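PDB 2PQ7: predicted HD superfamily hydrolase from uncultured Thermotogales bacterium, which is predicted to be a metal-dependent hydrolase of the HD superfamily, binding a pair of iron ions within an all-helical domain, its substrate not being established. Local coordinates for residues Gln57-Ala62 against Phe101-Val105; Ala62-Asp67 against Leu128-Asp132; Asp79-Ala85 against Ile109-Arg113. One frame throughout, in Å; residues are numbered along the deposited sequence. Where two conformers were deposited one is given.

Contact 1: Gln57-Ala62 against Phe101-Val105; sequences QKAIIA and FVAEV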
ATOM      1  N   GLN A  57     -12.228  22.741 -19.776  1.00 13.27           N
ATOM      2  CA  GLN A  57     -11.913  22.233 -21.095  1.00 16.75           C
ATOM      3  C   GLN A  57     -10.388  22.277 -21.333  1.00 11.91           C
ATOM      4  O   GLN A  57      -9.812  21.295 -21.780  1.00 14.86           O
ATOM      5  CB  GLN A  57     -12.667  22.980 -22.199  1.00 17.51           C
ATOM      6  CG  GLN A  57     -14.199  22.831 -22.082  1.00 20.66           C
ATOM      7  CD  GLN A  57     -14.951  23.353 -23.278  1.00 27.35           C
ATOM      8  OE1 GLN A  57     -14.366  23.829 -24.250  1.00 30.69           O
ATOM      9  NE2 GLN A  57     -16.283  23.222 -23.232  1.00 27.22           N
ATOM     10  N   LYS A  58      -9.809  23.444 -21.076  1.00 14.04           N
ATOM     11  CA  LYS A  58      -8.347  23.592 -21.228  1.00 12.36           C
ATOM     12  C   LYS A  58      -7.567  22.624 -20.313  1.00  9.99           C
ATOM     13  O   LYS A  58      -6.676  21.982 -20.777  1.00 12.60           O
ATOM     14  CB  LYS A  58      -7.916  25.040 -20.945  1.00 12.26           C
ATOM     15  CG  LYS A  58      -8.276  26.068 -22.016  1.00 16.84           C
ATOM     16  CD  LYS A  58      -7.935  27.531 -21.592  1.00 15.55           C
ATOM     17  CE  LYS A  58      -8.340  28.542 -22.644  1.00 23.23           C
ATOM     18  NZ  LYS A  58      -8.201  29.933 -22.165  1.00 31.08           N
ATOM     19  N   ALA A  59      -7.985  22.520 -19.059  1.00 12.39           N
ATOM     20  CA  ALA A  59      -7.317  21.687 -18.075  1.00 14.11           C
ATOM     21  C   ALA A  59      -7.339  20.211 -18.428  1.00 12.10           C
ATOM     22  O   ALA A  59      -6.333  19.535 -18.404  1.00 14.84           O
ATOM     23  CB  ALA A  59      -7.906  21.967 -16.727  1.00 14.00           C
ATOM     24  N   ILE A  60      -8.523  19.722 -18.817  0.50 13.36           N
ATOM     25  CA  ILE A  60      -8.691  18.341 -19.195  0.50 13.76           C
ATOM     26  C   ILE A  60      -7.895  17.954 -20.429  0.50 13.05           C
ATOM     27  O   ILE A  60      -7.230  16.918 -20.442  0.50 12.78           O
ATOM     28  CB  ILE A  60     -10.188  18.050 -19.481  0.50 13.80           C
ATOM     29  CG1 ILE A  60     -10.953  18.082 -18.168  0.50 14.70           C
ATOM     30  CG2 ILE A  60     -10.405  16.733 -20.198  0.50 10.53           C
ATOM     31  CD1 ILE A  60     -10.503  17.013 -17.127  0.50 13.30           C
ATOM     32  N   ILE A  61      -8.023  18.785 -21.463  1.00 14.02           N
ATOM     33  CA  ILE A  61      -7.336  18.534 -22.725  1.00 10.45           C
ATOM     34  C   ILE A  61      -5.816  18.602 -22.522  1.00 10.07           C
ATOM     35  O   ILE A  61      -5.101  17.727 -23.010  1.00 12.80           O
ATOM     36  CB  ILE A  61      -7.879  19.404 -23.860  1.00 12.31           C
ATOM     37  CG1 ILE A  61      -9.343  18.940 -24.171  1.00 15.75           C
ATOM     38  CG2 ILE A  61      -7.027  19.305 -25.092  1.00 13.73           C
ATOM     39  CD1 ILE A  61     -10.035  19.814 -25.151  1.00 19.54           C
ATOM     40  N   ALA A  62      -5.379  19.586 -21.750  1.00 12.51           N
ATOM     41  CA  ALA A  62      -3.954  19.654 -21.516  1.00 12.27           C
ATOM     42  C   ALA A  62      -3.448  18.406 -20.755  1.00 12.11           C
ATOM     43  O   ALA A  62      -2.415  17.845 -21.066  1.00 12.91           O
ATOM     44  CB  ALA A  62      -3.705  20.836 -20.729  1.00 10.81           C
ATOM     45  N   PHE A 101      -7.212  29.343 -27.346  1.00 16.17           N
ATOM     46  CA  PHE A 101      -7.364  28.115 -26.596  1.00 14.87           C
ATOM     47  C   PHE A 101      -6.175  27.217 -26.860  1.00 14.25           C
ATOM     48  O   PHE A 101      -5.550  26.636 -25.936  1.00 14.36           O
ATOM     49  CB  PHE A 101      -8.658  27.388 -27.043  1.00 17.43           C
ATOM     50  CG  PHE A 101      -8.957  26.136 -26.296  1.00 15.95           C
ATOM     51  CD1 PHE A 101      -8.328  24.959 -26.594  1.00 15.41           C
ATOM     52  CD2 PHE A 101      -9.959  26.127 -25.331  1.00 18.43           C
ATOM     53  CE1 PHE A 101      -8.634  23.770 -25.913  1.00 18.76           C
ATOM     54  CE2 PHE A 101     -10.266  24.973 -24.682  1.00 16.96           C
ATOM     55  CZ  PHE A 101      -9.620  23.815 -24.957  1.00 14.62           C
ATOM     56  N   VAL A 102      -5.924  26.986 -28.144  1.00 14.26           N
ATOM     57  CA  VAL A 102      -4.820  26.111 -28.546  1.00 13.44           C
ATOM     58  C   VAL A 102      -3.461  26.624 -28.011  1.00 13.57           C
ATOM     59  O   VAL A 102      -2.645  25.822 -27.531  1.00 14.43           O
ATOM     60  CB  VAL A 102      -4.786  25.939 -30.080  1.00 12.13           C
ATOM     61  CG1 VAL A 102      -3.597  25.151 -30.505  1.00 13.18           C
ATOM     62  CG2 VAL A 102      -6.118  25.329 -30.608  1.00 13.14           C
ATOM     63  N   ALA A 103      -3.215  27.928 -28.064  1.00 13.42           N
ATOM     64  CA  ALA A 103      -1.933  28.464 -27.577  1.00 13.61           C
ATOM     65  C   ALA A 103      -1.798  28.205 -26.092  1.00 15.41           C
ATOM     66  O   ALA A 103      -0.725  27.868 -25.616  1.00 13.95           O
ATOM     67  CB  ALA A 103      -1.838  29.909 -27.886  1.00 14.29           C
ATOM     68  N   GLU A 104      -2.856  28.350 -25.342  1.00 12.98           N
ATOM     69  CA  GLU A 104      -2.762  28.170 -23.897  1.00 12.54           C
ATOM     70  C   GLU A 104      -2.488  26.704 -23.560  1.00 14.04           C
ATOM     71  O   GLU A 104      -1.688  26.380 -22.680  1.00 12.42           O
ATOM     72  CB  GLU A 104      -4.014  28.685 -23.130  1.00 13.43           C
ATOM     73  CG  GLU A 104      -3.923  28.428 -21.617  1.00 15.65           C
ATOM     74  CD  GLU A 104      -4.856  29.270 -20.772  1.00 18.04           C
ATOM     75  OE1 GLU A 104      -5.372  30.278 -21.285  1.00 21.79           O
ATOM     76  OE2 GLU A 104      -5.046  28.944 -19.567  1.00 20.71           O
ATOM     77  N   VAL A 105      -3.239  25.808 -24.170  1.00 14.05           N
ATOM     78  CA  VAL A 105      -3.024  24.390 -23.935  1.00 12.30           C
ATOM     79  C   VAL A 105      -1.615  23.977 -24.333  1.00 13.34           C
ATOM     80  O   VAL A 105      -0.945  23.216 -23.589  1.00 12.18           O
ATOM     81  CB  VAL A 105      -4.079  23.499 -24.663  1.00 12.94           C
ATOM     82  CG1 VAL A 105      -3.730  22.017 -24.596  1.00 12.76           C
ATOM     83  CG2 VAL A 105      -5.445  23.748 -24.074  1.00 14.70           C
TER
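Two helices of the HD domain, 56-65 and 99-111, cross here in a partly buried helix-helix contact, with 10.0 Å between the axes of their short segments and a crossing angle of -51°. The backbones are closest at Ala-62 and Val-105, whose CA atoms are 5.4 Å apart; Lys-58 and Phe-101 lie farther apart. There the small Ala-62 lets Val-105 in, Val-105 CG1 lying 4.0 Å from Ala-62 CB and 4.3 Å from Ile-61 CG2. In the HD fold, a bundle of helices around a metal centre, helix 56-65 leads directly into the His-Asp pair, so this contact lies on the part of that helix farther from the metals. Phe-101 spans the wider separation. Lys-58 CG sits over its ring face, a CH-pi contact 3.9 Å from the centroid, while Ile-61 CD1 approaches the edge, 4.0 Å from Phe-101 CZ. The extended Lys-58 chain then carries NZ to Glu-104 OE1, a 3.0 Å salt bridge; Glu-104 OE2 is hydrogen-bonded to Thr-124 of helix 123-133.

Contact 2: Ala62-Asp67 against Leu128-Asp132; sequences AALLHD and LQDAD. With FE (Fe (III) ion), chain C; FE (Fe (III) ion), chain B.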
ATOM      1  N   ALA A  62      -5.379  19.586 -21.750  1.00 12.51           N
ATOM      2  CA  ALA A  62      -3.954  19.654 -21.516  1.00 12.27           C
ATOM      3  C   ALA A  62      -3.448  18.406 -20.755  1.00 12.11           C
ATOM      4  O   ALA A  62      -2.415  17.845 -21.066  1.00 12.91           O
ATOM      5  CB  ALA A  62      -3.705  20.836 -20.729  1.00 10.81           C
ATOM      6  N   ALA A  63      -4.188  17.968 -19.741  1.00 11.40           N
ATOM      7  CA  ALA A  63      -3.840  16.750 -19.024  1.00 11.30           C
ATOM      8  C   ALA A  63      -3.814  15.522 -19.921  1.00 14.76           C
ATOM      9  O   ALA A  63      -2.924  14.698 -19.824  1.00 15.30           O
ATOM     10  CB  ALA A  63      -4.817  16.522 -17.895  1.00 15.86           C
ATOM     11  N   LEU A  64      -4.833  15.384 -20.767  1.00 14.23           N
ATOM     12  CA  LEU A  64      -4.865  14.222 -21.682  1.00 14.19           C
ATOM     13  C   LEU A  64      -3.681  14.190 -22.639  1.00 14.51           C
ATOM     14  O   LEU A  64      -3.130  13.140 -22.943  1.00 14.05           O
ATOM     15  CB  LEU A  64      -6.187  14.173 -22.448  1.00 16.55           C
ATOM     16  CG  LEU A  64      -7.304  13.416 -21.773  1.00 27.30           C
ATOM     17  CD1 LEU A  64      -8.483  13.501 -22.710  1.00 29.84           C
ATOM     18  CD2 LEU A  64      -6.832  11.935 -21.576  1.00 25.93           C
ATOM     19  N   LEU A  65      -3.302  15.371 -23.130  1.00 13.93           N
ATOM     20  CA  LEU A  65      -2.223  15.455 -24.107  1.00 12.35           C
ATOM     21  C   LEU A  65      -0.816  15.649 -23.545  1.00 12.22           C
ATOM     22  O   LEU A  65       0.154  15.466 -24.275  1.00 14.17           O
ATOM     23  CB  LEU A  65      -2.486  16.593 -25.079  1.00 12.96           C
ATOM     24  CG  LEU A  65      -3.682  16.352 -25.988  1.00 12.65           C
ATOM     25  CD1 LEU A  65      -3.963  17.616 -26.798  1.00 18.76           C
ATOM     26  CD2 LEU A  65      -3.506  15.152 -26.863  1.00 16.43           C
ATOM     27  N   HIS A  66      -0.706  15.896 -22.250  1.00 11.59           N
ATOM     28  CA  HIS A  66       0.601  16.407 -21.755  1.00 11.20           C
ATOM     29  C   HIS A  66       1.762  15.433 -21.930  1.00 12.13           C
ATOM     30  O   HIS A  66       2.852  15.856 -22.199  1.00 13.73           O
ATOM     31  CB  HIS A  66       0.522  16.909 -20.323  1.00 13.21           C
ATOM     32  CG  HIS A  66       0.654  15.848 -19.282  1.00 14.51           C
ATOM     33  ND1 HIS A  66      -0.328  14.930 -19.016  1.00 12.48           N
ATOM     34  CD2 HIS A  66       1.666  15.579 -18.422  1.00 13.89           C
ATOM     35  CE1 HIS A  66       0.082  14.117 -18.053  1.00 12.00           C
ATOM     36  NE2 HIS A  66       1.302  14.491 -17.675  1.00 13.76           N
ATOM     37  N   ASP A  67       1.506  14.140 -21.790  1.00 12.02           N
ATOM     38  CA  ASP A  67       2.529  13.117 -21.962  1.00 11.80           C
ATOM     39  C   ASP A  67       2.324  12.259 -23.233  1.00 12.65           C
ATOM     40  O   ASP A  67       2.889  11.150 -23.306  1.00 13.01           O
ATOM     41  CB  ASP A  67       2.547  12.230 -20.735  1.00 12.57           C
ATOM     42  CG  ASP A  67       3.270  12.870 -19.550  1.00 16.69           C
ATOM     43  OD1 ASP A  67       4.106  13.812 -19.671  1.00 13.67           O
ATOM     44  OD2 ASP A  67       3.039  12.378 -18.406  1.00 15.36           O
ATOM     45  N   LEU A 128      -2.111  22.063 -14.604  1.00 10.38           N
ATOM     46  CA  LEU A 128      -1.547  20.859 -15.210  1.00 11.40           C
ATOM     47  C   LEU A 128      -0.386  20.361 -14.396  1.00 11.65           C
ATOM     48  O   LEU A 128      -0.292  19.175 -14.107  1.00 13.28           O
ATOM     49  CB  LEU A 128      -1.092  21.110 -16.653  1.00 12.67           C
ATOM     50  CG  LEU A 128      -0.367  19.935 -17.308  1.00 11.86           C
ATOM     51  CD1 LEU A 128      -1.247  18.661 -17.343  1.00 13.63           C
ATOM     52  CD2 LEU A 128       0.087  20.305 -18.691  1.00 12.09           C
ATOM     53  N   GLN A 129       0.541  21.272 -14.064  1.00 12.62           N
ATOM     54  CA  GLN A 129       1.682  20.883 -13.272  1.00 15.99           C
ATOM     55  C   GLN A 129       1.274  20.342 -11.917  1.00 13.05           C
ATOM     56  O   GLN A 129       1.778  19.290 -11.507  1.00 13.90           O
ATOM     57  CB  GLN A 129       2.672  22.017 -13.153  1.00 17.87           C
ATOM     58  CG  GLN A 129       3.941  21.561 -12.558  1.00 19.61           C
ATOM     59  CD  GLN A 129       5.058  22.584 -12.766  1.00 19.79           C
ATOM     60  OE1 GLN A 129       5.075  23.643 -12.148  1.00 20.47           O
ATOM     61  NE2 GLN A 129       5.999  22.265 -13.638  1.00 21.11           N
ATOM     62  N   ASP A 130       0.302  20.956 -11.250  1.00 13.16           N
ATOM     63  CA  ASP A 130      -0.171  20.436 -10.009  1.00 12.46           C
ATOM     64  C   ASP A 130      -0.747  19.034 -10.175  1.00 15.15           C
ATOM     65  O   ASP A 130      -0.482  18.140  -9.360  1.00 16.06           O
ATOM     66  CB  ASP A 130      -1.272  21.314  -9.412  1.00 15.14           C
ATOM     67  CG  ASP A 130      -0.767  22.599  -8.783  1.00 15.37           C
ATOM     68  OD1 ASP A 130       0.486  22.818  -8.666  1.00 16.42           O
ATOM     69  OD2 ASP A 130      -1.653  23.389  -8.350  1.00 14.92           O
ATOM     70  N   ALA A 131      -1.602  18.869 -11.159  1.00 15.32           N
ATOM     71  CA  ALA A 131      -2.283  17.610 -11.436  1.00 16.56           C
ATOM     72  C   ALA A 131      -1.291  16.468 -11.714  1.00 15.13           C
ATOM     73  O   ALA A 131      -1.485  15.305 -11.275  1.00 14.54           O
ATOM     74  CB  ALA A 131      -3.211  17.794 -12.612  1.00 16.79           C
ATOM     75  N   ASP A 132      -0.234  16.806 -12.437  1.00 14.87           N
ATOM     76  CA  ASP A 132       0.824  15.856 -12.804  1.00 16.33           C
ATOM     77  C   ASP A 132       1.581  15.468 -11.540  1.00 17.93           C
ATOM     78  O   ASP A 132       1.737  14.266 -11.227  1.00 18.24           O
ATOM     79  CB  ASP A 132       1.757  16.527 -13.797  1.00 14.03           C
ATOM     80  CG  ASP A 132       2.773  15.578 -14.423  1.00 16.08           C
ATOM     81  OD1 ASP A 132       2.385  14.429 -14.772  1.00 17.61           O
ATOM     82  OD2 ASP A 132       3.933  16.015 -14.589  1.00 21.15           O
TER
HETATM   83 FE    FE C 221       2.872  13.371 -16.554  1.00 17.09          FE
HETATM   84 FE    FE B 220       5.537  14.653 -18.551  1.00 16.80          FE
HETATM   85  O   HOH W   1       4.336  14.784 -16.957  1.00 18.77           O
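The metal centre that gives the HD superfamily its name is assembled here: His-66 and Asp-67 are the adjacent His-Asp pair at the C-terminal end of helix 56-65, and Asp-132 is the distant aspartate of the H...HD...D signature. His-66 NE2 at 2.2 Å, Asp-67 OD2 at 2.1 Å and Asp-132 OD1 at 2.1 Å all bind the FE of chain C, and His-37 from helix 35-52 joins them. Asp-67 is a bridging carboxylate, for its OD1 reaches the FE of chain B at 2.0 Å, and water 1 forms a second bridge, 2.1 Å from the chain C ion and 2.0 Å from the chain B ion. Behind the metals, Leu-128 CD1 lies 3.6 Å from Ala-63 CA, and the same methyl makes an off-centre CH-pi contact with the His-66 ring, 4.3 Å from its centroid. His-66 is also held from its other nitrogen, ND1 donating to Ala-63 O at 2.7 Å, which keeps NE2 directed at the metal. His-66 NE2 and Asp-132 OD1, 3.1 Å apart, meet as co-ligands. Asp-132 OD2 accepts a 2.7 Å hydrogen bond from water 1, so one carboxylate serves both iron and bridging water, the latter placed as the nucleophile probably would be in a dinuclear metallohydrolase; hydrolase activity itself is only predicted.

Contact 3: Asp79-Ala85 against Ile109-Arg113; sequences DHAESGA and IRSHR. With FE (Fe (III) ion), chain B.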
ATOM      1  N   ASP A  79      12.566  15.694 -26.331  1.00 18.29           N
ATOM      2  CA  ASP A  79      11.816  16.100 -25.143  1.00 17.63           C
ATOM      3  C   ASP A  79      10.280  16.066 -25.370  1.00 15.74           C
ATOM      4  O   ASP A  79       9.782  16.759 -26.253  1.00 15.18           O
ATOM      5  CB  ASP A  79      12.205  17.514 -24.742  1.00 21.37           C
ATOM      6  CG  ASP A  79      11.274  18.121 -23.686  1.00 25.11           C
ATOM      7  OD1 ASP A  79      10.874  17.492 -22.698  1.00 30.31           O
ATOM      8  OD2 ASP A  79      10.936  19.300 -23.848  1.00 46.36           O
ATOM      9  N   HIS A  80       9.590  15.302 -24.552  1.00 15.29           N
ATOM     10  CA  HIS A  80       8.156  15.094 -24.718  1.00 14.67           C
ATOM     11  C   HIS A  80       7.315  16.369 -24.468  1.00 14.54           C
ATOM     12  O   HIS A  80       6.206  16.527 -25.036  1.00 13.80           O
ATOM     13  CB  HIS A  80       7.633  13.943 -23.888  1.00 14.34           C
ATOM     14  CG  HIS A  80       7.499  14.205 -22.417  1.00 15.62           C
ATOM     15  ND1 HIS A  80       8.572  14.182 -21.542  1.00 19.62           N
ATOM     16  CD2 HIS A  80       6.405  14.468 -21.664  1.00 16.49           C
ATOM     17  CE1 HIS A  80       8.144  14.441 -20.318  1.00 18.21           C
ATOM     18  NE2 HIS A  80       6.822  14.588 -20.359  1.00 16.89           N
ATOM     19  N   ALA A  81       7.806  17.273 -23.632  1.00 17.07           N
ATOM     20  CA  ALA A  81       7.064  18.512 -23.376  1.00 14.87           C
ATOM     21  C   ALA A  81       7.046  19.382 -24.643  1.00 15.72           C
ATOM     22  O   ALA A  81       6.011  19.941 -25.047  1.00 15.30           O
ATOM     23  CB  ALA A  81       7.694  19.246 -22.184  1.00 15.91           C
ATOM     24  N   GLU A  82       8.200  19.502 -25.322  0.50 15.18           N
ATOM     25  CA  GLU A  82       8.300  20.280 -26.576  0.50 13.96           C
ATOM     26  C   GLU A  82       7.499  19.642 -27.729  0.50 13.29           C
ATOM     27  O   GLU A  82       6.790  20.328 -28.515  0.50 10.93           O
ATOM     28  CB  GLU A  82       9.769  20.420 -27.061  0.50 16.90           C
ATOM     29  CG  GLU A  82      10.668  21.235 -26.145  0.50 16.17           C
ATOM     30  N   SER A  83       7.740  18.292 -27.740  0.50 14.72           N
ATOM     31  CA  SER A  83       7.074  17.525 -28.786  0.50 17.65           C
ATOM     32  C   SER A  83       5.558  17.487 -28.621  0.50 15.98           C
ATOM     33  O   SER A  83       4.825  17.523 -29.624  0.50 13.83           O
ATOM     34  CB  SER A  83       7.622  16.103 -28.806  0.50 19.27           C
ATOM     35  OG  SER A  83       7.228  15.461 -29.994  0.50 25.29           O
ATOM     36  N   GLY A  84       5.119  17.338 -27.378  1.00 13.06           N
ATOM     37  CA  GLY A  84       3.690  17.336 -27.016  1.00 12.05           C
ATOM     38  C   GLY A  84       3.045  18.679 -27.274  1.00 15.73           C
ATOM     39  O   GLY A  84       1.934  18.752 -27.755  1.00 13.06           O
ATOM     40  N   ALA A  85       3.721  19.760 -26.993  1.00 13.08           N
ATOM     41  CA  ALA A  85       3.193  21.101 -27.285  1.00 11.04           C
ATOM     42  C   ALA A  85       3.028  21.324 -28.754  1.00 14.22           C
ATOM     43  O   ALA A  85       2.012  21.853 -29.191  1.00 12.55           O
ATOM     44  CB  ALA A  85       4.145  22.128 -26.678  1.00 11.09           C
ATOM     45  N   ILE A 109       1.499  22.504 -21.872  1.00 12.36           N
ATOM     46  CA  ILE A 109       2.204  21.253 -22.054  1.00 13.38           C
ATOM     47  C   ILE A 109       3.692  21.518 -22.154  1.00 13.44           C
ATOM     48  O   ILE A 109       4.532  20.798 -21.616  1.00 14.63           O
ATOM     49  CB  ILE A 109       1.694  20.536 -23.320  1.00 13.43           C
ATOM     50  CG1 ILE A 109       0.209  20.131 -23.116  1.00 12.89           C
ATOM     51  CG2 ILE A 109       2.596  19.318 -23.706  1.00 14.42           C
ATOM     52  CD1 ILE A 109      -0.483  19.633 -24.392  1.00 13.43           C
ATOM     53  N   ARG A 110       4.024  22.567 -22.877  1.00 14.17           N
ATOM     54  CA  ARG A 110       5.425  22.908 -23.074  1.00 15.31           C
ATOM     55  C   ARG A 110       6.143  23.174 -21.772  1.00 16.92           C
ATOM     56  O   ARG A 110       7.345  22.875 -21.646  1.00 18.21           O
ATOM     57  CB  ARG A 110       5.531  24.124 -23.969  1.00 15.31           C
ATOM     58  CG  ARG A 110       6.949  24.491 -24.393  1.00 18.25           C
ATOM     59  CD  ARG A 110       6.932  25.694 -25.299  1.00 29.84           C
ATOM     60  NE  ARG A 110       6.178  25.427 -26.515  1.00 34.27           N
ATOM     61  CZ  ARG A 110       6.685  25.010 -27.674  1.00 51.12           C
ATOM     62  NH1 ARG A 110       8.002  24.806 -27.827  1.00 56.41           N
ATOM     63  NH2 ARG A 110       5.846  24.804 -28.704  1.00 43.92           N
ATOM     64  N   SER A 111       5.421  23.727 -20.802  0.50 14.83           N
ATOM     65  CA  SER A 111       5.991  24.129 -19.508  0.50 13.65           C
ATOM     66  C   SER A 111       5.911  23.106 -18.384  0.50 16.04           C
ATOM     67  O   SER A 111       6.428  23.342 -17.284  0.50 15.21           O
ATOM     68  CB  SER A 111       5.260  25.386 -19.009  0.50 12.22           C
ATOM     69  OG  SER A 111       5.243  26.392 -19.992  0.50 14.16           O
ATOM     70  N   HIS A 112       5.261  21.969 -18.615  1.00 17.19           N
ATOM     71  CA  HIS A 112       4.936  21.076 -17.514  1.00 15.78           C
ATOM     72  C   HIS A 112       6.030  20.370 -16.721  1.00 16.35           C
ATOM     73  O   HIS A 112       5.768  19.987 -15.594  1.00 18.69           O
ATOM     74  CB  HIS A 112       3.829  20.074 -17.912  1.00 16.91           C
ATOM     75  CG  HIS A 112       4.326  18.799 -18.542  1.00 17.01           C
ATOM     76  ND1 HIS A 112       4.471  18.633 -19.901  1.00 15.08           N
ATOM     77  CD2 HIS A 112       4.646  17.609 -17.978  1.00 17.75           C
ATOM     78  CE1 HIS A 112       4.893  17.401 -20.142  1.00 13.54           C
ATOM     79  NE2 HIS A 112       5.002  16.751 -18.988  1.00 15.73           N
ATOM     80  N   ARG A 113       7.208  20.222 -17.285  1.00 19.34           N
ATOM     81  CA  ARG A 113       8.292  19.581 -16.519  1.00 26.50           C
ATOM     82  C   ARG A 113       8.927  20.518 -15.482  1.00 29.19           C
ATOM     83  O   ARG A 113       8.944  21.737 -15.699  1.00 32.62           O
ATOM     84  CB  ARG A 113       9.406  19.077 -17.410  1.00 29.16           C
ATOM     85  CG  ARG A 113       9.049  18.101 -18.466  1.00 35.53           C
ATOM     86  CD  ARG A 113      10.078  16.953 -18.397  1.00 48.20           C
ATOM     87  NE  ARG A 113      10.744  16.668 -19.653  1.00 54.22           N
ATOM     88  CZ  ARG A 113      11.417  15.546 -19.901  1.00 51.68           C
ATOM     89  NH1 ARG A 113      11.495  14.566 -18.993  1.00 56.90           N
ATOM     90  NH2 ARG A 113      12.002  15.385 -21.082  1.00 51.06           N
TER
HETATM   91 FE    FE B 220       5.537  14.653 -18.551  1.00 16.80          FE
HETATM   92  O   HOH W   1       4.336  14.784 -16.957  1.00 18.77           O
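The side-chain conformations here let a helix start and a helix end share one metal. His-80 and His-112 both take the p rotamer about chi1, at 75° and 88°, and their NE2 atoms each bind the FE of chain B at 2.2 Å. With Asp-67 as the protein bridge to the other iron, they make this half of the dinuclear HD-domain centre. The rings are oblique, planes at 66°, and the two NE2 atoms come within 3.1 Å as co-ligands. His-112 ND1 also turns back to Ile-109 O at 2.8 Å, while His-80 ND1 is hydrogen-bonded to Glu-73. Asp-79, with chi1 at 168°, is the N-cap of helix 80-91: OD2 accepts from Glu-82 N at 3.1 Å, and OD1 accepts a weak bond from Ala-81 N at 3.2 Å. The same OD1 takes Arg-113 NH2 at 2.9 Å and NE at 3.2 Å in a salt bridge. His-80 CE1 lies over one face of the Arg-113 guanidinium, 3.5 Å from Arg-113 CZ. Farther along, Gly-84 has no side chain to hold Ile-109 off, and Ile-109 CG2 comes 3.5 Å from Ala-85 N. The contact thus joins the N-terminal end of helix 80-91 to the C-terminal end of helix 99-111, with Glu-73 of helix 70-76 bonded to both His-80 and Arg-113, and His-112 packed on Leu-128 of helix 123-133.

Taken together, the three contacts illustrate how a helical domain builds a dinuclear site from helix ends. Contacts 1 and 2 share Ala-62 and follow helix 56-65 inward, from a region in which Ala-62 is still about 11 Å from the nearer iron, side chain to ion, to the metals themselves; their centres are 10 Å apart. Helix 99-111 likewise runs from contact 1 into contact 3, and the two meet where Ala-62 O lies 4.0 Å from Ile-109 CG1. Contacts 2 and 3, with His-37, supply the protein ligands named for the irons. Asp-67 and water 1 bridge FE of chain C and FE of chain B, 3.6 Å apart. Gln-129 NE2 probably hydrogen-bonds to His-112 O at 3.0 Å.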